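Local coordinates for protein geranyl diphosphate synthase small subunit (Antirrhinum majus, PDB 3QKC) that probably acts as the regulatory, non-catalytic partner of a prenyltransferase large subunit, steering the heteromeric enzyme toward geranyl diphosphate, the C10 precursor of monoterpenes, at residues K23-R28 / H39-A44; I141-R146 / G187-A192; E58-D63 / E242-E247. One frame throughout, in Å; residues are numbered along the deposited sequence.

Contact 1: residues K23-R28 / H39-A44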
ATOM      1  N   LYS A  23      -2.176 -12.574  15.767  1.00 50.64           N
ATOM      2  CA  LYS A  23      -2.504 -11.526  16.707  1.00 52.65           C
ATOM      3  C   LYS A  23      -3.082 -10.265  16.041  1.00 51.55           C
ATOM      4  O   LYS A  23      -3.843  -9.546  16.667  1.00 52.60           O
ATOM      5  CB  LYS A  23      -1.261 -11.200  17.546  1.00 54.21           C
ATOM      6  CG  LYS A  23      -0.906 -12.323  18.533  1.00 57.95           C
ATOM      7  CD  LYS A  23       0.520 -12.227  19.055  1.00 56.15           C
ATOM      8  CE  LYS A  23       0.758 -13.245  20.164  1.00 60.07           C
ATOM      9  NZ  LYS A  23       1.687 -12.716  21.201  1.00 59.46           N
ATOM     10  N   ALA A  24      -2.755 -10.027  14.767  1.00 49.65           N
ATOM     11  CA  ALA A  24      -3.173  -8.801  14.076  1.00 48.69           C
ATOM     12  C   ALA A  24      -4.419  -8.928  13.189  1.00 48.46           C
ATOM     13  O   ALA A  24      -5.101  -7.928  12.929  1.00 48.46           O
ATOM     14  CB  ALA A  24      -2.011  -8.237  13.278  1.00 47.26           C
ATOM     15  N   ILE A  25      -4.698 -10.144  12.720  1.00 48.39           N
ATOM     16  CA  ILE A  25      -5.767 -10.407  11.750  1.00 48.75           C
ATOM     17  C   ILE A  25      -6.727 -11.506  12.247  1.00 51.10           C
ATOM     18  O   ILE A  25      -6.503 -12.703  11.983  1.00 50.96           O
ATOM     19  CB  ILE A  25      -5.216 -10.834  10.368  1.00 47.42           C
ATOM     20  CG1 ILE A  25      -4.122  -9.887   9.888  1.00 45.27           C
ATOM     21  CG2 ILE A  25      -6.360 -10.899   9.327  1.00 46.72           C
ATOM     22  CD1 ILE A  25      -3.271 -10.457   8.762  1.00 44.70           C
ATOM     23  N   PRO A  26      -7.807 -11.103  12.948  1.00 53.03           N
ATOM     24  CA  PRO A  26      -8.718 -12.094  13.520  1.00 55.61           C
ATOM     25  C   PRO A  26      -9.539 -12.736  12.411  1.00 56.06           C
ATOM     26  O   PRO A  26      -9.775 -12.101  11.367  1.00 55.53           O
ATOM     27  CB  PRO A  26      -9.608 -11.262  14.460  1.00 56.95           C
ATOM     28  CG  PRO A  26      -9.620  -9.902  13.858  1.00 59.26           C
ATOM     29  CD  PRO A  26      -8.316  -9.723  13.087  1.00 53.31           C
ATOM     30  N   ILE A  27      -9.954 -13.982  12.596  1.00 57.23           N
ATOM     31  CA  ILE A  27     -10.816 -14.573  11.592  1.00 57.99           C
ATOM     32  C   ILE A  27     -12.177 -13.858  11.679  1.00 59.53           C
ATOM     33  O   ILE A  27     -13.055 -14.089  10.862  1.00 59.65           O
ATOM     34  CB  ILE A  27     -10.847 -16.142  11.676  1.00 59.48           C
ATOM     35  CG1 ILE A  27     -11.679 -16.771  10.542  1.00 61.75           C
ATOM     36  CG2 ILE A  27     -11.315 -16.627  13.043  1.00 63.93           C
ATOM     37  CD1 ILE A  27     -11.081 -16.627   9.129  1.00 57.66           C
ATOM     38  N   ARG A  28     -12.252 -12.914  12.628  1.00 60.73           N
ATOM     39  CA  ARG A  28     -13.463 -12.239  13.128  1.00 63.19           C
ATOM     40  C   ARG A  28     -14.497 -11.903  12.082  1.00 62.75           C
ATOM     41  O   ARG A  28     -14.690 -10.735  11.711  1.00 61.82           O
ATOM     42  CB  ARG A  28     -13.084 -11.001  13.967  1.00 64.13           C
ATOM     43  CG  ARG A  28     -13.838  -9.705  13.624  1.00 65.87           C
ATOM     44  CD  ARG A  28     -13.042  -8.453  14.003  1.00 63.26           C
ATOM     45  NE  ARG A  28     -13.301  -8.034  15.381  1.00 67.00           N
ATOM     46  CZ  ARG A  28     -12.411  -8.061  16.367  1.00 65.82           C
ATOM     47  NH1 ARG A  28     -12.766  -7.652  17.575  1.00 69.56           N
ATOM     48  NH2 ARG A  28     -11.169  -8.482  16.152  1.00 65.80           N
ATOM     49  N   HIS A  39      -8.284 -15.581   5.937  1.00 41.08           N
ATOM     50  CA  HIS A  39      -8.171 -16.776   5.127  1.00 42.37           C
ATOM     51  C   HIS A  39      -7.010 -16.740   4.107  1.00 40.51           C
ATOM     52  O   HIS A  39      -6.181 -17.643   4.082  1.00 40.87           O
ATOM     53  CB  HIS A  39      -9.487 -17.103   4.436  1.00 44.81           C
ATOM     54  CG  HIS A  39      -9.438 -18.380   3.660  1.00 45.87           C
ATOM     55  ND1 HIS A  39      -9.342 -18.415   2.285  1.00 45.18           N
ATOM     56  CD2 HIS A  39      -9.438 -19.672   4.072  1.00 47.19           C
ATOM     57  CE1 HIS A  39      -9.294 -19.673   1.882  1.00 46.36           C
ATOM     58  NE2 HIS A  39      -9.346 -20.455   2.946  1.00 47.57           N
ATOM     59  N   LEU A  40      -6.944 -15.700   3.286  1.00 39.12           N
ATOM     60  CA  LEU A  40      -5.950 -15.650   2.196  1.00 37.37           C
ATOM     61  C   LEU A  40      -4.522 -15.610   2.714  1.00 36.07           C
ATOM     62  O   LEU A  40      -3.648 -16.257   2.159  1.00 36.19           O
ATOM     63  CB  LEU A  40      -6.240 -14.493   1.245  1.00 36.62           C
ATOM     64  CG  LEU A  40      -7.625 -14.625   0.613  1.00 38.19           C
ATOM     65  CD1 LEU A  40      -7.845 -13.548  -0.436  1.00 37.07           C
ATOM     66  CD2 LEU A  40      -7.794 -16.010   0.006  1.00 38.79           C
ATOM     67  N   THR A  41      -4.315 -14.898   3.815  1.00 35.34           N
ATOM     68  CA  THR A  41      -3.006 -14.750   4.441  1.00 34.37           C
ATOM     69  C   THR A  41      -2.406 -16.091   4.875  1.00 35.27           C
ATOM     70  O   THR A  41      -1.240 -16.377   4.580  1.00 34.69           O
ATOM     71  CB  THR A  41      -3.087 -13.761   5.629  1.00 34.07           C
ATOM     72  OG1 THR A  41      -3.606 -12.513   5.160  1.00 35.58           O
ATOM     73  CG2 THR A  41      -1.728 -13.528   6.292  1.00 35.58           C
ATOM     74  N   PHE A  42      -3.200 -16.907   5.555  1.00 36.67           N
ATOM     75  CA  PHE A  42      -2.726 -18.198   6.070  1.00 38.38           C
ATOM     76  C   PHE A  42      -2.948 -19.396   5.148  1.00 39.48           C
ATOM     77  O   PHE A  42      -2.435 -20.482   5.418  1.00 40.11           O
ATOM     78  CB  PHE A  42      -3.308 -18.464   7.464  1.00 39.56           C
ATOM     79  CG  PHE A  42      -3.095 -17.319   8.412  1.00 38.55           C
ATOM     80  CD1 PHE A  42      -4.085 -16.365   8.600  1.00 39.29           C
ATOM     81  CD2 PHE A  42      -1.899 -17.174   9.083  1.00 38.78           C
ATOM     82  CE1 PHE A  42      -3.876 -15.278   9.450  1.00 38.52           C
ATOM     83  CE2 PHE A  42      -1.681 -16.094   9.935  1.00 38.03           C
ATOM     84  CZ  PHE A  42      -2.668 -15.150  10.118  1.00 38.77           C
ATOM     85  N   ALA A  43      -3.703 -19.210   4.068  1.00 39.78           N
ATOM     86  CA  ALA A  43      -3.811 -20.269   3.051  1.00 41.12           C
ATOM     87  C   ALA A  43      -2.707 -20.135   1.995  1.00 40.43           C
ATOM     88  O   ALA A  43      -2.404 -21.089   1.280  1.00 41.58           O
ATOM     89  CB  ALA A  43      -5.179 -20.246   2.374  1.00 41.55           C
ATOM     90  N   ALA A  44      -2.128 -18.947   1.876  1.00 38.74           N
ATOM     91  CA  ALA A  44      -1.172 -18.692   0.802  1.00 37.98           C
ATOM     92  C   ALA A  44       0.143 -19.452   1.026  1.00 38.77           C
ATOM     93  O   ALA A  44       0.561 -19.615   2.169  1.00 38.56           O
ATOM     94  CB  ALA A  44      -0.910 -17.224   0.701  1.00 36.45           C
TER

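Contact 2: residues I141-R146 / G187-A192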
ATOM      1  N   ILE A 141       9.953   1.125   5.648  1.00 38.47           N
ATOM      2  CA  ILE A 141       8.710   1.362   4.929  1.00 37.42           C
ATOM      3  C   ILE A 141       9.005   1.691   3.471  1.00 36.67           C
ATOM      4  O   ILE A 141       8.359   1.161   2.555  1.00 35.05           O
ATOM      5  CB  ILE A 141       7.896   2.450   5.638  1.00 38.37           C
ATOM      6  CG1 ILE A 141       7.081   1.792   6.753  1.00 37.51           C
ATOM      7  CG2 ILE A 141       7.009   3.236   4.665  1.00 37.33           C
ATOM      8  CD1 ILE A 141       6.766   2.709   7.889  1.00 39.63           C
ATOM      9  N   ILE A 142      10.030   2.516   3.276  1.00 37.92           N
ATOM     10  CA  ILE A 142      10.536   2.817   1.946  1.00 39.06           C
ATOM     11  C   ILE A 142      10.882   1.534   1.201  1.00 38.31           C
ATOM     12  O   ILE A 142      10.482   1.370   0.035  1.00 37.79           O
ATOM     13  CB  ILE A 142      11.746   3.761   1.999  1.00 40.87           C
ATOM     14  CG1 ILE A 142      11.288   5.154   2.421  1.00 43.08           C
ATOM     15  CG2 ILE A 142      12.408   3.828   0.644  1.00 42.55           C
ATOM     16  CD1 ILE A 142      12.339   5.948   3.193  1.00 43.64           C
ATOM     17  N   GLU A 143      11.576   0.619   1.887  1.00 38.36           N
ATOM     18  CA  GLU A 143      11.947  -0.675   1.298  1.00 38.59           C
ATOM     19  C   GLU A 143      10.745  -1.502   0.862  1.00 37.98           C
ATOM     20  O   GLU A 143      10.750  -2.078  -0.221  1.00 37.89           O
ATOM     21  CB  GLU A 143      12.778  -1.518   2.273  1.00 38.64           C
ATOM     22  CG  GLU A 143      14.239  -1.138   2.345  1.00 43.23           C
ATOM     23  CD  GLU A 143      14.935  -1.191   1.006  1.00 40.23           C
ATOM     24  OE1 GLU A 143      14.862  -2.215   0.306  1.00 43.05           O
ATOM     25  OE2 GLU A 143      15.583  -0.200   0.661  1.00 44.85           O
ATOM     26  N   LEU A 144       9.747  -1.596   1.737  1.00 37.77           N
ATOM     27  CA  LEU A 144       8.541  -2.364   1.458  1.00 37.53           C
ATOM     28  C   LEU A 144       7.680  -1.734   0.359  1.00 36.65           C
ATOM     29  O   LEU A 144       7.079  -2.449  -0.410  1.00 35.68           O
ATOM     30  CB  LEU A 144       7.713  -2.561   2.740  1.00 38.58           C
ATOM     31  CG  LEU A 144       8.376  -3.458   3.783  1.00 41.81           C
ATOM     32  CD1 LEU A 144       8.264  -2.866   5.202  1.00 39.62           C
ATOM     33  CD2 LEU A 144       7.822  -4.864   3.717  1.00 38.35           C
ATOM     34  N   THR A 145       7.608  -0.405   0.304  1.00 37.58           N
ATOM     35  CA  THR A 145       6.869   0.267  -0.768  1.00 38.40           C
ATOM     36  C   THR A 145       7.538   0.029  -2.119  1.00 39.85           C
ATOM     37  O   THR A 145       6.869  -0.037  -3.163  1.00 40.01           O
ATOM     38  CB  THR A 145       6.728   1.785  -0.536  1.00 39.23           C
ATOM     39  OG1 THR A 145       8.025   2.386  -0.457  1.00 41.83           O
ATOM     40  CG2 THR A 145       5.922   2.092   0.731  1.00 40.79           C
ATOM     41  N   ARG A 146       8.858  -0.124  -2.080  1.00 41.37           N
ATOM     42  CA  ARG A 146       9.673  -0.332  -3.271  1.00 43.74           C
ATOM     43  C   ARG A 146       9.430  -1.728  -3.857  1.00 42.58           C
ATOM     44  O   ARG A 146       9.437  -1.913  -5.070  1.00 43.00           O
ATOM     45  CB  ARG A 146      11.153  -0.144  -2.910  1.00 46.61           C
ATOM     46  CG  ARG A 146      12.098  -0.010  -4.095  1.00 53.95           C
ATOM     47  CD  ARG A 146      13.579   0.190  -3.684  1.00 49.18           C
ATOM     48  NE  ARG A 146      14.235  -1.001  -3.116  1.00 54.77           N
ATOM     49  CZ  ARG A 146      14.579  -2.097  -3.802  1.00 49.02           C
ATOM     50  NH1 ARG A 146      14.299  -2.194  -5.100  1.00 55.02           N
ATOM     51  NH2 ARG A 146      15.188  -3.115  -3.187  1.00 54.57           N
ATOM     52  N   GLY A 187      13.246  -7.902   2.019  1.00 33.72           N
ATOM     53  CA  GLY A 187      13.327  -8.634   3.274  1.00 34.09           C
ATOM     54  C   GLY A 187      14.687  -8.481   3.935  1.00 34.83           C
ATOM     55  O   GLY A 187      14.780  -8.130   5.109  1.00 34.66           O
ATOM     56  N   ALA A 188      15.745  -8.746   3.169  1.00 35.52           N
ATOM     57  CA  ALA A 188      17.101  -8.706   3.702  1.00 36.04           C
ATOM     58  C   ALA A 188      17.457  -7.287   4.122  1.00 37.49           C
ATOM     59  O   ALA A 188      18.008  -7.076   5.204  1.00 38.71           O
ATOM     60  CB  ALA A 188      18.068  -9.221   2.681  1.00 36.00           C
ATOM     61  N   ALA A 189      17.115  -6.310   3.284  1.00 37.59           N
ATOM     62  CA  ALA A 189      17.442  -4.913   3.576  1.00 38.66           C
ATOM     63  C   ALA A 189      16.711  -4.395   4.818  1.00 38.70           C
ATOM     64  O   ALA A 189      17.307  -3.664   5.617  1.00 40.16           O
ATOM     65  CB  ALA A 189      17.176  -4.025   2.370  1.00 38.57           C
ATOM     66  N   CYS A 190      15.440  -4.772   4.978  1.00 37.00           N
ATOM     67  CA  CYS A 190      14.662  -4.440   6.190  1.00 37.18           C
ATOM     68  C   CYS A 190      15.285  -5.052   7.436  1.00 37.80           C
ATOM     69  O   CYS A 190      15.475  -4.379   8.440  1.00 38.46           O
ATOM     70  CB  CYS A 190      13.226  -4.939   6.079  1.00 36.33           C
ATOM     71  SG  CYS A 190      12.146  -3.922   5.076  1.00 36.99           S
ATOM     72  N   GLY A 191      15.584  -6.344   7.372  1.00 37.72           N
ATOM     73  CA  GLY A 191      16.307  -7.008   8.449  1.00 38.43           C
ATOM     74  C   GLY A 191      17.510  -6.196   8.894  1.00 39.64           C
ATOM     75  O   GLY A 191      17.661  -5.878  10.081  1.00 40.45           O
ATOM     76  N   ALA A 192      18.344  -5.831   7.926  1.00 39.65           N
ATOM     77  CA  ALA A 192      19.577  -5.115   8.199  1.00 40.88           C
ATOM     78  C   ALA A 192      19.310  -3.721   8.769  1.00 41.49           C
ATOM     79  O   ALA A 192      19.952  -3.310   9.735  1.00 43.06           O
ATOM     80  CB  ALA A 192      20.447  -5.055   6.926  1.00 40.97           C
TER

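Contact 3: residues E58-D63 / E242-E247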
ATOM      1  N   GLU A  58      18.992 -10.734  12.673  1.00 46.96           N
ATOM      2  CA  GLU A  58      19.774 -11.458  13.677  1.00 48.84           C
ATOM      3  C   GLU A  58      21.263 -11.508  13.319  1.00 49.69           C
ATOM      4  O   GLU A  58      22.128 -11.245  14.174  1.00 51.20           O
ATOM      5  CB  GLU A  58      19.200 -12.858  13.906  1.00 48.86           C
ATOM      6  CG  GLU A  58      17.873 -12.842  14.652  1.00 50.82           C
ATOM      7  CD  GLU A  58      17.300 -14.236  14.904  1.00 48.86           C
ATOM      8  OE1 GLU A  58      16.434 -14.364  15.795  1.00 51.43           O
ATOM      9  OE2 GLU A  58      17.699 -15.200  14.217  1.00 50.65           O
ATOM     10  N   LEU A  59      21.548 -11.827  12.057  1.00 48.67           N
ATOM     11  CA  LEU A  59      22.903 -11.743  11.503  1.00 49.68           C
ATOM     12  C   LEU A  59      23.692 -10.508  11.970  1.00 51.63           C
ATOM     13  O   LEU A  59      24.878 -10.608  12.241  1.00 53.32           O
ATOM     14  CB  LEU A  59      22.865 -11.777   9.970  1.00 47.97           C
ATOM     15  CG  LEU A  59      24.195 -11.659   9.210  1.00 48.44           C
ATOM     16  CD1 LEU A  59      25.162 -12.767   9.600  1.00 50.28           C
ATOM     17  CD2 LEU A  59      23.970 -11.658   7.709  1.00 47.95           C
ATOM     18  N   VAL A  60      23.036  -9.355  12.053  1.00 51.88           N
ATOM     19  CA  VAL A  60      23.734  -8.105  12.397  1.00 53.94           C
ATOM     20  C   VAL A  60      23.549  -7.654  13.849  1.00 55.93           C
ATOM     21  O   VAL A  60      23.966  -6.555  14.221  1.00 57.72           O
ATOM     22  CB  VAL A  60      23.385  -6.939  11.415  1.00 53.00           C
ATOM     23  CG1 VAL A  60      23.830  -7.281   9.993  1.00 49.86           C
ATOM     24  CG2 VAL A  60      21.909  -6.615  11.457  1.00 48.97           C
ATOM     25  N   GLY A  61      22.918  -8.497  14.660  1.00 56.19           N
ATOM     26  CA  GLY A  61      22.770  -8.233  16.088  1.00 57.80           C
ATOM     27  C   GLY A  61      21.415  -7.754  16.591  1.00 57.52           C
ATOM     28  O   GLY A  61      21.306  -7.351  17.747  1.00 59.18           O
ATOM     29  N   GLY A  62      20.383  -7.787  15.748  1.00 55.49           N
ATOM     30  CA  GLY A  62      19.033  -7.459  16.208  1.00 55.25           C
ATOM     31  C   GLY A  62      18.383  -8.607  16.975  1.00 55.93           C
ATOM     32  O   GLY A  62      18.820  -9.760  16.870  1.00 55.27           O
ATOM     33  N   ASP A  63      17.356  -8.296  17.767  1.00 57.41           N
ATOM     34  CA  ASP A  63      16.465  -9.338  18.282  1.00 58.67           C
ATOM     35  C   ASP A  63      15.422  -9.591  17.207  1.00 56.33           C
ATOM     36  O   ASP A  63      15.199  -8.742  16.340  1.00 55.55           O
ATOM     37  CB  ASP A  63      15.782  -8.926  19.598  1.00 61.73           C
ATOM     38  CG  ASP A  63      14.840 -10.019  20.146  1.00 64.77           C
ATOM     39  OD1 ASP A  63      15.320 -11.128  20.483  1.00 62.78           O
ATOM     40  OD2 ASP A  63      13.613  -9.774  20.233  1.00 61.67           O
ATOM     41  N   GLU A 242      30.384 -12.886   2.763  1.00 69.25           N
ATOM     42  CA  GLU A 242      31.752 -12.856   3.294  1.00 72.56           C
ATOM     43  C   GLU A 242      32.045 -11.669   4.225  1.00 73.78           C
ATOM     44  O   GLU A 242      32.893 -11.768   5.118  1.00 75.65           O
ATOM     45  CB  GLU A 242      32.777 -12.888   2.154  1.00 74.59           C
ATOM     46  CG  GLU A 242      32.657 -14.103   1.242  1.00 76.04           C
ATOM     47  CD  GLU A 242      33.961 -14.458   0.550  1.00 76.89           C
ATOM     48  OE1 GLU A 242      34.199 -15.662   0.342  1.00 78.97           O
ATOM     49  OE2 GLU A 242      34.752 -13.546   0.223  1.00 80.10           O
ATOM     50  N   SER A 243      31.342 -10.559   4.020  1.00 72.88           N
ATOM     51  CA  SER A 243      31.552  -9.355   4.822  1.00 74.08           C
ATOM     52  C   SER A 243      30.947  -9.454   6.228  1.00 73.32           C
ATOM     53  O   SER A 243      31.197  -8.598   7.080  1.00 74.61           O
ATOM     54  CB  SER A 243      31.002  -8.131   4.087  1.00 73.75           C
ATOM     55  OG  SER A 243      31.662  -7.956   2.841  1.00 77.79           O
ATOM     56  N   PHE A 244      30.156 -10.498   6.462  1.00 71.36           N
ATOM     57  CA  PHE A 244      29.504 -10.718   7.750  1.00 70.44           C
ATOM     58  C   PHE A 244      30.063 -11.982   8.388  1.00 71.21           C
ATOM     59  O   PHE A 244      30.958 -12.612   7.825  1.00 71.94           O
ATOM     60  CB  PHE A 244      27.986 -10.832   7.562  1.00 67.92           C
ATOM     61  CG  PHE A 244      27.385  -9.686   6.794  1.00 66.36           C
ATOM     62  CD1 PHE A 244      26.907  -8.564   7.459  1.00 66.93           C
ATOM     63  CD2 PHE A 244      27.315  -9.722   5.404  1.00 66.52           C
ATOM     64  CE1 PHE A 244      26.364  -7.498   6.755  1.00 65.60           C
ATOM     65  CE2 PHE A 244      26.775  -8.663   4.690  1.00 65.23           C
ATOM     66  CZ  PHE A 244      26.299  -7.546   5.363  1.00 65.73           C
ATOM     67  N   GLY A 245      29.546 -12.349   9.559  1.00 71.29           N
ATOM     68  CA  GLY A 245      29.917 -13.615  10.209  1.00 72.28           C
ATOM     69  C   GLY A 245      29.192 -13.854  11.522  1.00 72.31           C
ATOM     70  O   GLY A 245      28.464 -12.978  12.005  1.00 71.62           O
ATOM     71  N   GLY A 246      29.380 -15.045  12.094  1.00 73.23           N
ATOM     72  CA  GLY A 246      28.853 -15.353  13.427  1.00 73.66           C
ATOM     73  C   GLY A 246      27.872 -16.510  13.528  1.00 72.70           C
ATOM     74  O   GLY A 246      27.022 -16.529  14.424  1.00 72.47           O
ATOM     75  N   GLU A 247      27.984 -17.471  12.611  1.00 72.25           N
ATOM     76  CA  GLU A 247      27.229 -18.734  12.680  1.00 71.68           C
ATOM     77  C   GLU A 247      25.777 -18.638  12.192  1.00 69.09           C
ATOM     78  O   GLU A 247      25.215 -19.633  11.730  1.00 68.66           O
ATOM     79  CB  GLU A 247      27.287 -19.323  14.092  1.00 73.69           C
ATOM     80  CG  GLU A 247      27.248 -20.839  14.155  1.00 75.62           C
ATOM     81  CD  GLU A 247      27.194 -21.341  15.582  1.00 75.86           C
ATOM     82  OE1 GLU A 247      26.172 -21.962  15.942  1.00 76.71           O
ATOM     83  OE2 GLU A 247      28.163 -21.100  16.344  1.00 78.93           O
TER
HETATM   84  O   HOH W   1      27.496 -10.092  10.887  1.00 32.02           O

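Contact 1: residues K23-R28 / H39-A44
The chain leaving helix 5-24 runs past the last turns of helix 34-43, with the CA atoms of Ile-27 and His-39 7.3 Å apart and those of Ile-25 and Thr-41 8.9 Å apart, a spacing bridged by side chains, without a hydrogen bond between residues 23-28 and 39-44. The setting is the all-helical isoprenoid synthase fold, and the contact illustrates how an irregular link between two of its helices is fastened to the second one by aliphatic groups together with a bond from His-38 ND1 to Ile-25 O.

Ile-25 does most of this work. Its CG1 branch is swung clear of the carbonyl carbon (chi1 -49°) and carries CD1 forward to meet the side chain of Thr-41 tip to tip, CD1 standing 4.2 Å from OG1. That hydroxyl is engaged within its own helix, hydrogen-bonded to Met-37 O, and offers Ile-25 a van der Waals surface. Phe-118 and Leu-76, from helices 105-126 and 68-85, also pack on Ile-25 and bury it.

Two looser approaches accompany it. Ile-27 stretches its CD1 to 4.4 Å from His-39 N at the exposed margin. In addition, Ile-25 O, the acceptor for His-38, lies obliquely to the Phe-42 ring, 4.5 Å from CE1. This ring also receives a cation-pi contact from Lys-22, so helix 5-24 meets it too. One of its faces rests against its own neighbour in sequence: Thr-41 CG2 sits over the centre of the Phe-42 ring, 4.1 Å above the plane.

Contact 2: residues I141-R146 / G187-A192
Glu-143 and Leu-144 face Ala-189 and Cys-190 across segments 141-146 and 187-192 of two antiparallel helices of the isoprenoid synthase bundle, the local axes of these segments lying 9.3 Å apart at closest approach with 176° between their N-to-C directions. The pair serves as an example of a buried carboxylate packed against small residues and paired with arginine.

The van der Waals contacts centre on sulfur. Cys-190 SG enters between the two neighbours of helix 134-148: it lies 3.7 Å from Glu-143 CB and 4.0 Å from Leu-144 CG, with Leu-144 CD1 equally near. Leu-144 carries the apolar surface onward to Leu-120 and Met-123 of helix 105-126. Ala-189, a single methyl, meets the acid: its CB is 3.6 Å from Glu-143 OE1, close to the carboxylate because the glutamate chain is bent at chi2 (-57°) and folds up alongside.

The charged contacts probably account for a carboxylate being tolerated in this buried place. The main one is a salt bridge from Glu-143 OE2 to Arg-206 NH1 of helix 199-219, an arginine that also packs against Ala-189. One turn on, Arg-146 presents the edge of its guanidinium to the same acid, in plane, with NH2 3.6 Å from OE1, a long salt bridge. Two arginines thus attend one carboxylate, which would tend to keep it ionised.

The far side of helix 134-148 turns to the second subunit, where Ile-141 meets Leu-138 and Thr-145 meets Glu-121 of that other chain. There the Thr-145 hydroxyl is tied down within the helix, OG1 donating to Ile-142 O at 2.7 Å, tilted 32° from the carbonyl plane.

Contact 3: residues E58-D63 / E242-E247
A Schellman motif closes helix 48-59, and its last residue, Leu-59, and Val-60 just beyond it rest on Phe-244 and Gly-245 in the loop between helices 227-241 and 248-255. Gly-61 is the C-prime residue of the motif, with a positive phi of 104°; Gly-61 N bonds to Glu-58 O at 2.9 Å, and Gly-62 N reaches back to Cys-57 O.

Leu-59 has CG anti to its backbone N (chi1 178°), which sends both methyls across the base of Phe-244 at about a right angle: CD1 is 4.0 Å from Phe-244 CB, and CD2 the same distance from CG. Val-60 lies side by side with the phenylalanine, its CG1 4.1 Å from CE1. Ile-249 and Leu-205 pack on both Leu-59 and Phe-244. An alanine in place of Leu-59 would remove both methyls and is likely to open a gap beside Phe-244, freeing that ring to shift.

A water, lying in the plane of the Phe-244 ring at its edge, donates to Leu-59 O at 3.0 Å and to Gly-245 O at 3.2 Å. It thereby ties the carbonyl of the helix's last residue to one in the loop, in an arrangement that joins a Schellman-terminated helix to an interhelical loop of the bundle.

The three contacts sample one helical bundle from its margin inward. Contact 2 lies deepest, its centre about 10 Å from that of the chain, against about 17 Å for contact 1 and 20 Å for contact 3. Contacts 2 and 3 touch directly, Ala-192 O lying 4.2 Å from Val-60 CG2, and Leu-205 of helix 199-219 packs on residues of both. Contact 1 stands apart, its nearest atoms about 13 Å from contact 2 and about 12 Å from contact 3; helices 68-85 and 105-126, which pack against contacts 1 and 2 alike, relate it to the core. No bound ligand or metal enters any of the three, and contact 2 alone reaches the second subunit.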